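Local coordinates for phosphonate monoester hydrolase (Ruegeria pomeroyi, PDB 4UPK), which belongs to the sulfatase family within the alkaline phosphatase clan of hydrolytic enzymes, at residues R164-L175 with D183-P191. Numbering follows the deposited sequence.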
ATOM      1  N   ARG A 164       6.914  -1.104 -28.897  1.00 14.45           N
ATOM      2  CA  ARG A 164       6.563   0.297 -28.780  1.00 14.23           C
ATOM      3  C   ARG A 164       7.396   1.021 -29.844  1.00 17.96           C
ATOM      4  O   ARG A 164       8.577   0.708 -30.009  1.00 17.70           O
ATOM      5  CB  ARG A 164       6.908   0.835 -27.377  1.00 14.58           C
ATOM      6  CG  ARG A 164       6.497  -0.076 -26.245  1.00 15.46           C
ATOM      7  CD  ARG A 164       7.337   0.202 -25.020  1.00 25.83           C
ATOM      8  NE  ARG A 164       7.522  -1.016 -24.237  1.00 24.78           N
ATOM      9  CZ  ARG A 164       8.098  -1.059 -23.045  1.00 34.13           C
ATOM     10  NH1 ARG A 164       8.543   0.054 -22.475  1.00 30.67           N
ATOM     11  NH2 ARG A 164       8.238  -2.213 -22.412  1.00 17.26           N
ATOM     12  N   LEU A 165       6.780   1.997 -30.547  1.00 15.89           N
ATOM     13  CA  LEU A 165       7.374   2.775 -31.626  1.00 15.05           C
ATOM     14  C   LEU A 165       8.758   3.364 -31.337  1.00 19.11           C
ATOM     15  O   LEU A 165       9.663   3.189 -32.148  1.00 20.39           O
ATOM     16  CB  LEU A 165       6.383   3.805 -32.201  1.00 14.75           C
ATOM     17  CG  LEU A 165       6.863   4.703 -33.358  1.00 18.96           C
ATOM     18  CD1 LEU A 165       7.209   3.891 -34.614  1.00 17.94           C
ATOM     19  CD2 LEU A 165       5.830   5.780 -33.664  1.00 21.09           C
ATOM     20  N   GLU A 166       8.948   3.984 -30.185  1.00 16.68           N
ATOM     21  CA  GLU A 166      10.246   4.582 -29.826  1.00 17.41           C
ATOM     22  C   GLU A 166      11.279   3.563 -29.302  1.00 22.37           C
ATOM     23  O   GLU A 166      12.455   3.914 -29.121  1.00 23.82           O
ATOM     24  CB  GLU A 166      10.072   5.777 -28.859  1.00 19.28           C
ATOM     25  CG  GLU A 166       9.193   6.923 -29.389  1.00 33.72           C
ATOM     26  CD  GLU A 166       9.525   7.540 -30.743  1.00 51.70           C
ATOM     27  OE1 GLU A 166      10.713   7.856 -30.989  1.00 45.81           O
ATOM     28  OE2 GLU A 166       8.589   7.727 -31.553  1.00 40.21           O
ATOM     29  N   MET A 167      10.862   2.290 -29.119  1.00 17.23           N
ATOM     30  CA  MET A 167      11.754   1.226 -28.659  1.00 17.36           C
ATOM     31  C   MET A 167      11.904   0.075 -29.684  1.00 20.93           C
ATOM     32  O   MET A 167      12.825   0.119 -30.516  1.00 20.07           O
ATOM     33  CB  MET A 167      11.312   0.727 -27.283  1.00 19.82           C
ATOM     34  CG  MET A 167      12.389  -0.015 -26.566  1.00 23.78           C
ATOM     35  SD  MET A 167      11.940  -0.304 -24.855  1.00 27.96           S
ATOM     36  CE  MET A 167      13.327  -1.297 -24.353  1.00 25.15           C
ATOM     37  N   SER A 168      10.991  -0.933 -29.637  1.00 16.92           N
ATOM     38  CA  SER A 168      10.955  -2.092 -30.541  1.00 16.04           C
ATOM     39  C   SER A 168      12.281  -2.856 -30.601  1.00 21.43           C
ATOM     40  O   SER A 168      12.762  -3.172 -31.694  1.00 21.45           O
ATOM     41  CB  SER A 168      10.457  -1.694 -31.933  1.00 16.44           C
ATOM     42  OG  SER A 168       9.096  -1.302 -31.861  1.00 12.04           O
ATOM     43  N   TYR A 169      12.871  -3.155 -29.413  1.00 19.57           N
ATOM     44  CA  TYR A 169      14.140  -3.880 -29.303  1.00 19.94           C
ATOM     45  C   TYR A 169      14.112  -5.268 -29.949  1.00 21.91           C
ATOM     46  O   TYR A 169      15.019  -5.540 -30.736  1.00 22.05           O
ATOM     47  CB  TYR A 169      14.718  -3.845 -27.872  1.00 21.89           C
ATOM     48  CG  TYR A 169      15.413  -2.538 -27.518  1.00 23.93           C
ATOM     49  CD1 TYR A 169      15.212  -1.387 -28.278  1.00 25.45           C
ATOM     50  CD2 TYR A 169      16.239  -2.445 -26.400  1.00 25.01           C
ATOM     51  CE1 TYR A 169      15.799  -0.175 -27.925  1.00 25.86           C
ATOM     52  CE2 TYR A 169      16.855  -1.241 -26.053  1.00 25.90           C
ATOM     53  CZ  TYR A 169      16.627  -0.107 -26.816  1.00 32.73           C
ATOM     54  OH  TYR A 169      17.239   1.077 -26.484  1.00 31.63           O
ATOM     55  N   PRO A 170      13.055  -6.112 -29.746  1.00 17.40           N
ATOM     56  CA  PRO A 170      12.988  -7.399 -30.468  1.00 16.20           C
ATOM     57  C   PRO A 170      13.036  -7.220 -31.997  1.00 16.63           C
ATOM     58  O   PRO A 170      13.791  -7.926 -32.652  1.00 14.42           O
ATOM     59  CB  PRO A 170      11.634  -7.982 -30.014  1.00 18.14           C
ATOM     60  CG  PRO A 170      11.398  -7.373 -28.666  1.00 22.23           C
ATOM     61  CD  PRO A 170      11.895  -5.972 -28.832  1.00 18.22           C
ATOM     62  N   TRP A 171      12.252  -6.266 -32.563  1.00 13.82           N
ATOM     63  CA  TRP A 171      12.237  -5.991 -34.005  1.00 13.33           C
ATOM     64  C   TRP A 171      13.564  -5.412 -34.493  1.00 18.31           C
ATOM     65  O   TRP A 171      14.050  -5.840 -35.538  1.00 19.70           O
ATOM     66  CB  TRP A 171      11.041  -5.119 -34.437  1.00 12.11           C
ATOM     67  CG  TRP A 171      10.970  -4.887 -35.925  1.00 13.08           C
ATOM     68  CD1 TRP A 171      11.008  -5.840 -36.906  1.00 15.80           C
ATOM     69  CD2 TRP A 171      10.944  -3.618 -36.602  1.00 12.60           C
ATOM     70  NE1 TRP A 171      10.949  -5.251 -38.141  1.00 14.69           N
ATOM     71  CE2 TRP A 171      10.927  -3.887 -37.988  1.00 15.49           C
ATOM     72  CE3 TRP A 171      10.917  -2.274 -36.169  1.00 13.69           C
ATOM     73  CZ2 TRP A 171      10.867  -2.870 -38.947  1.00 14.65           C
ATOM     74  CZ3 TRP A 171      10.855  -1.265 -37.125  1.00 14.47           C
ATOM     75  CH2 TRP A 171      10.814  -1.568 -38.495  1.00 14.81           C
ATOM     76  N   GLN A 172      14.183  -4.496 -33.721  1.00 14.56           N
ATOM     77  CA  GLN A 172      15.496  -3.911 -34.056  1.00 13.94           C
ATOM     78  C   GLN A 172      16.562  -4.970 -34.088  1.00 19.88           C
ATOM     79  O   GLN A 172      17.455  -4.898 -34.937  1.00 21.62           O
ATOM     80  CB  GLN A 172      15.910  -2.795 -33.080  1.00 15.08           C
ATOM     81  CG  GLN A 172      15.176  -1.448 -33.274  1.00 10.79           C
ATOM     82  CD  GLN A 172      15.986  -0.330 -32.658  1.00 16.70           C
ATOM     83  OE1 GLN A 172      17.119  -0.046 -33.074  1.00 14.90           O
ATOM     84  NE2 GLN A 172      15.407   0.379 -31.706  1.00  9.68           N
ATOM     85  N   SER A 173      16.486  -5.957 -33.164  1.00 15.99           N
ATOM     86  CA  SER A 173      17.455  -7.064 -33.093  1.00 15.05           C
ATOM     87  C   SER A 173      17.240  -8.057 -34.250  1.00 17.36           C
ATOM     88  O   SER A 173      18.212  -8.510 -34.830  1.00 18.66           O
ATOM     89  CB  SER A 173      17.392  -7.752 -31.738  1.00 17.06           C
ATOM     90  OG  SER A 173      17.671  -6.817 -30.711  1.00 19.56           O
ATOM     91  N   HIS A 174      15.984  -8.307 -34.643  1.00 14.40           N
ATOM     92  CA  HIS A 174      15.613  -9.130 -35.801  1.00 15.17           C
ATOM     93  C   HIS A 174      16.292  -8.535 -37.061  1.00 19.23           C
ATOM     94  O   HIS A 174      16.940  -9.260 -37.813  1.00 18.28           O
ATOM     95  CB  HIS A 174      14.071  -9.169 -35.964  1.00 16.33           C
ATOM     96  CG  HIS A 174      13.608  -9.985 -37.142  1.00 19.71           C
ATOM     97  ND1 HIS A 174      13.029  -9.393 -38.252  1.00 21.06           N
ATOM     98  CD2 HIS A 174      13.711 -11.315 -37.366  1.00 20.32           C
ATOM     99  CE1 HIS A 174      12.753 -10.385 -39.080  1.00 19.95           C
ATOM    100  NE2 HIS A 174      13.170 -11.550 -38.601  1.00 20.10           N
ATOM    101  N   LEU A 175      16.224  -7.201 -37.214  1.00 17.29           N
ATOM    102  CA  LEU A 175      16.835  -6.452 -38.318  1.00 17.36           C
ATOM    103  C   LEU A 175      18.365  -6.542 -38.344  1.00 22.91           C
ATOM    104  O   LEU A 175      18.927  -6.759 -39.414  1.00 23.56           O
ATOM    105  CB  LEU A 175      16.356  -4.980 -38.355  1.00 16.75           C
ATOM    106  CG  LEU A 175      14.867  -4.734 -38.646  1.00 20.11           C
ATOM    107  CD1 LEU A 175      14.503  -3.299 -38.365  1.00 20.33           C
ATOM    108  CD2 LEU A 175      14.508  -5.065 -40.084  1.00 20.90           C
ATOM    109  N   ASP A 183      23.026   2.405 -38.403  1.00 35.13           N
ATOM    110  CA  ASP A 183      23.790   2.882 -37.248  1.00 35.70           C
ATOM    111  C   ASP A 183      22.916   3.612 -36.227  1.00 36.27           C
ATOM    112  O   ASP A 183      23.357   3.853 -35.107  1.00 37.07           O
ATOM    113  CB  ASP A 183      24.980   3.737 -37.708  1.00 38.83           C
ATOM    114  CG  ASP A 183      26.077   2.908 -38.349  1.00 52.87           C
ATOM    115  OD1 ASP A 183      25.989   2.648 -39.572  1.00 55.59           O
ATOM    116  OD2 ASP A 183      26.997   2.479 -37.621  1.00 57.23           O
ATOM    117  N   ASP A 184      21.671   3.922 -36.614  1.00 30.60           N
ATOM    118  CA  ASP A 184      20.652   4.613 -35.814  1.00 29.75           C
ATOM    119  C   ASP A 184      19.286   4.002 -36.121  1.00 27.82           C
ATOM    120  O   ASP A 184      19.023   3.660 -37.279  1.00 26.95           O
ATOM    121  CB  ASP A 184      20.621   6.108 -36.200  1.00 32.62           C
ATOM    122  CG  ASP A 184      21.145   7.078 -35.160  1.00 48.55           C
ATOM    123  OD1 ASP A 184      22.309   6.903 -34.700  1.00 51.60           O
ATOM    124  OD2 ASP A 184      20.439   8.058 -34.871  1.00 52.26           O
ATOM    125  N   TYR A 185      18.413   3.895 -35.104  1.00 20.45           N
ATOM    126  CA  TYR A 185      17.041   3.392 -35.249  1.00 18.28           C
ATOM    127  C   TYR A 185      16.227   4.236 -36.255  1.00 24.96           C
ATOM    128  O   TYR A 185      15.454   3.659 -37.025  1.00 25.31           O
ATOM    129  CB  TYR A 185      16.330   3.327 -33.886  1.00 16.54           C
ATOM    130  CG  TYR A 185      14.868   2.902 -33.902  1.00 15.64           C
ATOM    131  CD1 TYR A 185      14.418   1.888 -34.753  1.00 16.28           C
ATOM    132  CD2 TYR A 185      13.966   3.419 -32.980  1.00 15.45           C
ATOM    133  CE1 TYR A 185      13.087   1.476 -34.748  1.00 16.41           C
ATOM    134  CE2 TYR A 185      12.643   2.986 -32.939  1.00 16.08           C
ATOM    135  CZ  TYR A 185      12.208   2.006 -33.814  1.00 21.89           C
ATOM    136  OH  TYR A 185      10.891   1.600 -33.763  1.00 18.69           O
ATOM    137  N   ALA A 186      16.435   5.575 -36.288  1.00 22.36           N
ATOM    138  CA  ALA A 186      15.738   6.476 -37.232  1.00 22.61           C
ATOM    139  C   ALA A 186      16.033   6.188 -38.736  1.00 26.24           C
ATOM    140  O   ALA A 186      15.222   6.534 -39.590  1.00 26.22           O
ATOM    141  CB  ALA A 186      16.044   7.929 -36.900  1.00 23.53           C
ATOM    142  N   GLN A 187      17.168   5.536 -39.045  1.00 22.33           N
ATOM    143  CA  GLN A 187      17.557   5.177 -40.413  1.00 21.91           C
ATOM    144  C   GLN A 187      16.655   4.094 -41.038  1.00 22.53           C
ATOM    145  O   GLN A 187      16.524   4.025 -42.254  1.00 20.90           O
ATOM    146  CB  GLN A 187      19.031   4.746 -40.467  1.00 23.47           C
ATOM    147  CG  GLN A 187      20.040   5.874 -40.212  1.00 34.95           C
ATOM    148  CD  GLN A 187      21.462   5.363 -40.000  1.00 61.64           C
ATOM    149  OE1 GLN A 187      21.846   4.266 -40.443  1.00 57.29           O
ATOM    150  NE2 GLN A 187      22.284   6.162 -39.317  1.00 53.91           N
ATOM    151  N   VAL A 188      16.066   3.248 -40.198  1.00 18.71           N
ATOM    152  CA  VAL A 188      15.159   2.138 -40.537  1.00 18.24           C
ATOM    153  C   VAL A 188      13.873   2.652 -41.276  1.00 19.59           C
ATOM    154  O   VAL A 188      13.351   1.974 -42.146  1.00 18.25           O
ATOM    155  CB  VAL A 188      14.821   1.375 -39.205  1.00 22.07           C
ATOM    156  CG1 VAL A 188      13.630   0.432 -39.347  1.00 22.54           C
ATOM    157  CG2 VAL A 188      16.032   0.642 -38.647  1.00 21.22           C
ATOM    158  N   TYR A 189      13.409   3.858 -40.933  1.00 15.97           N
ATOM    159  CA  TYR A 189      12.178   4.483 -41.447  1.00 14.91           C
ATOM    160  C   TYR A 189      12.343   5.357 -42.693  1.00 14.96           C
ATOM    161  O   TYR A 189      11.349   5.878 -43.215  1.00 12.40           O
ATOM    162  CB  TYR A 189      11.499   5.269 -40.308  1.00 15.31           C
ATOM    163  CG  TYR A 189      11.077   4.389 -39.162  1.00 17.86           C
ATOM    164  CD1 TYR A 189       9.986   3.531 -39.283  1.00 20.84           C
ATOM    165  CD2 TYR A 189      11.798   4.367 -37.969  1.00 18.46           C
ATOM    166  CE1 TYR A 189       9.599   2.700 -38.236  1.00 21.97           C
ATOM    167  CE2 TYR A 189      11.417   3.540 -36.910  1.00 18.62           C
ATOM    168  CZ  TYR A 189      10.310   2.714 -37.047  1.00 25.94           C
ATOM    169  OH  TYR A 189       9.892   1.903 -36.025  1.00 27.40           O
ATOM    170  N   VAL A 190      13.599   5.531 -43.148  1.00 12.10           N
ATOM    171  CA  VAL A 190      13.934   6.335 -44.327  1.00 11.65           C
ATOM    172  C   VAL A 190      13.609   5.505 -45.594  1.00 15.33           C
ATOM    173  O   VAL A 190      14.125   4.390 -45.728  1.00 14.01           O
ATOM    174  CB  VAL A 190      15.410   6.845 -44.296  1.00 14.80           C
ATOM    175  CG1 VAL A 190      15.756   7.644 -45.547  1.00 14.44           C
ATOM    176  CG2 VAL A 190      15.685   7.676 -43.040  1.00 14.09           C
ATOM    177  N   PRO A 191      12.728   6.009 -46.496  1.00 12.59           N
ATOM    178  CA  PRO A 191      12.423   5.268 -47.726  1.00 13.85           C
ATOM    179  C   PRO A 191      13.653   5.172 -48.627  1.00 19.88           C
ATOM    180  O   PRO A 191      14.460   6.112 -48.688  1.00 20.70           O
ATOM    181  CB  PRO A 191      11.325   6.116 -48.389  1.00 15.35           C
ATOM    182  CG  PRO A 191      10.799   7.016 -47.313  1.00 19.00           C
ATOM    183  CD  PRO A 191      12.006   7.295 -46.473  1.00 15.41           C
TER
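Tyr185 lays one face of its ring against the side-chain amide of Gln172. The two planes are 9° apart, and Gln172 NE2 is 3.4 Å from Tyr185 CG, off-centre toward the rim. At the far end of the ring, Tyr185 OH donates to Leu165 O (2.6 Å), which lies at the ring edge and in its plane. Tyr189 OH sits at the edge of the Trp171 ring, 3.5 Å from Trp171 CZ3, and also touches Leu165 CD1. Val188 CG1 meets Trp171 CH2 at 3.6 Å and faces Leu175 CD1 tip to tip.

The contact lies in the sulfatase-family region of the chain. It joins a type I turn (Arg164 to Met167) and helix 169-177, from Trp171 to Leu175, to the loop that follows.

Met167 O positions the amide. Gln172 NE2 donates to Met167 O (2.9 Å, 164° at the hydrogen), in the plane of the amide, which holds the amide in this rotation, flat against Tyr185. With CG anti to the carbonyl carbon (chi1 -75°) and the chain extended beyond it, Gln172 reaches back toward that oxygen. In the second shell, Trp171 NE1 is bonded to Asp211 O, and the Trp171 ring meets Tyr207 edge-to-face. Trp228 of the second subunit packs on Met167 and Tyr169.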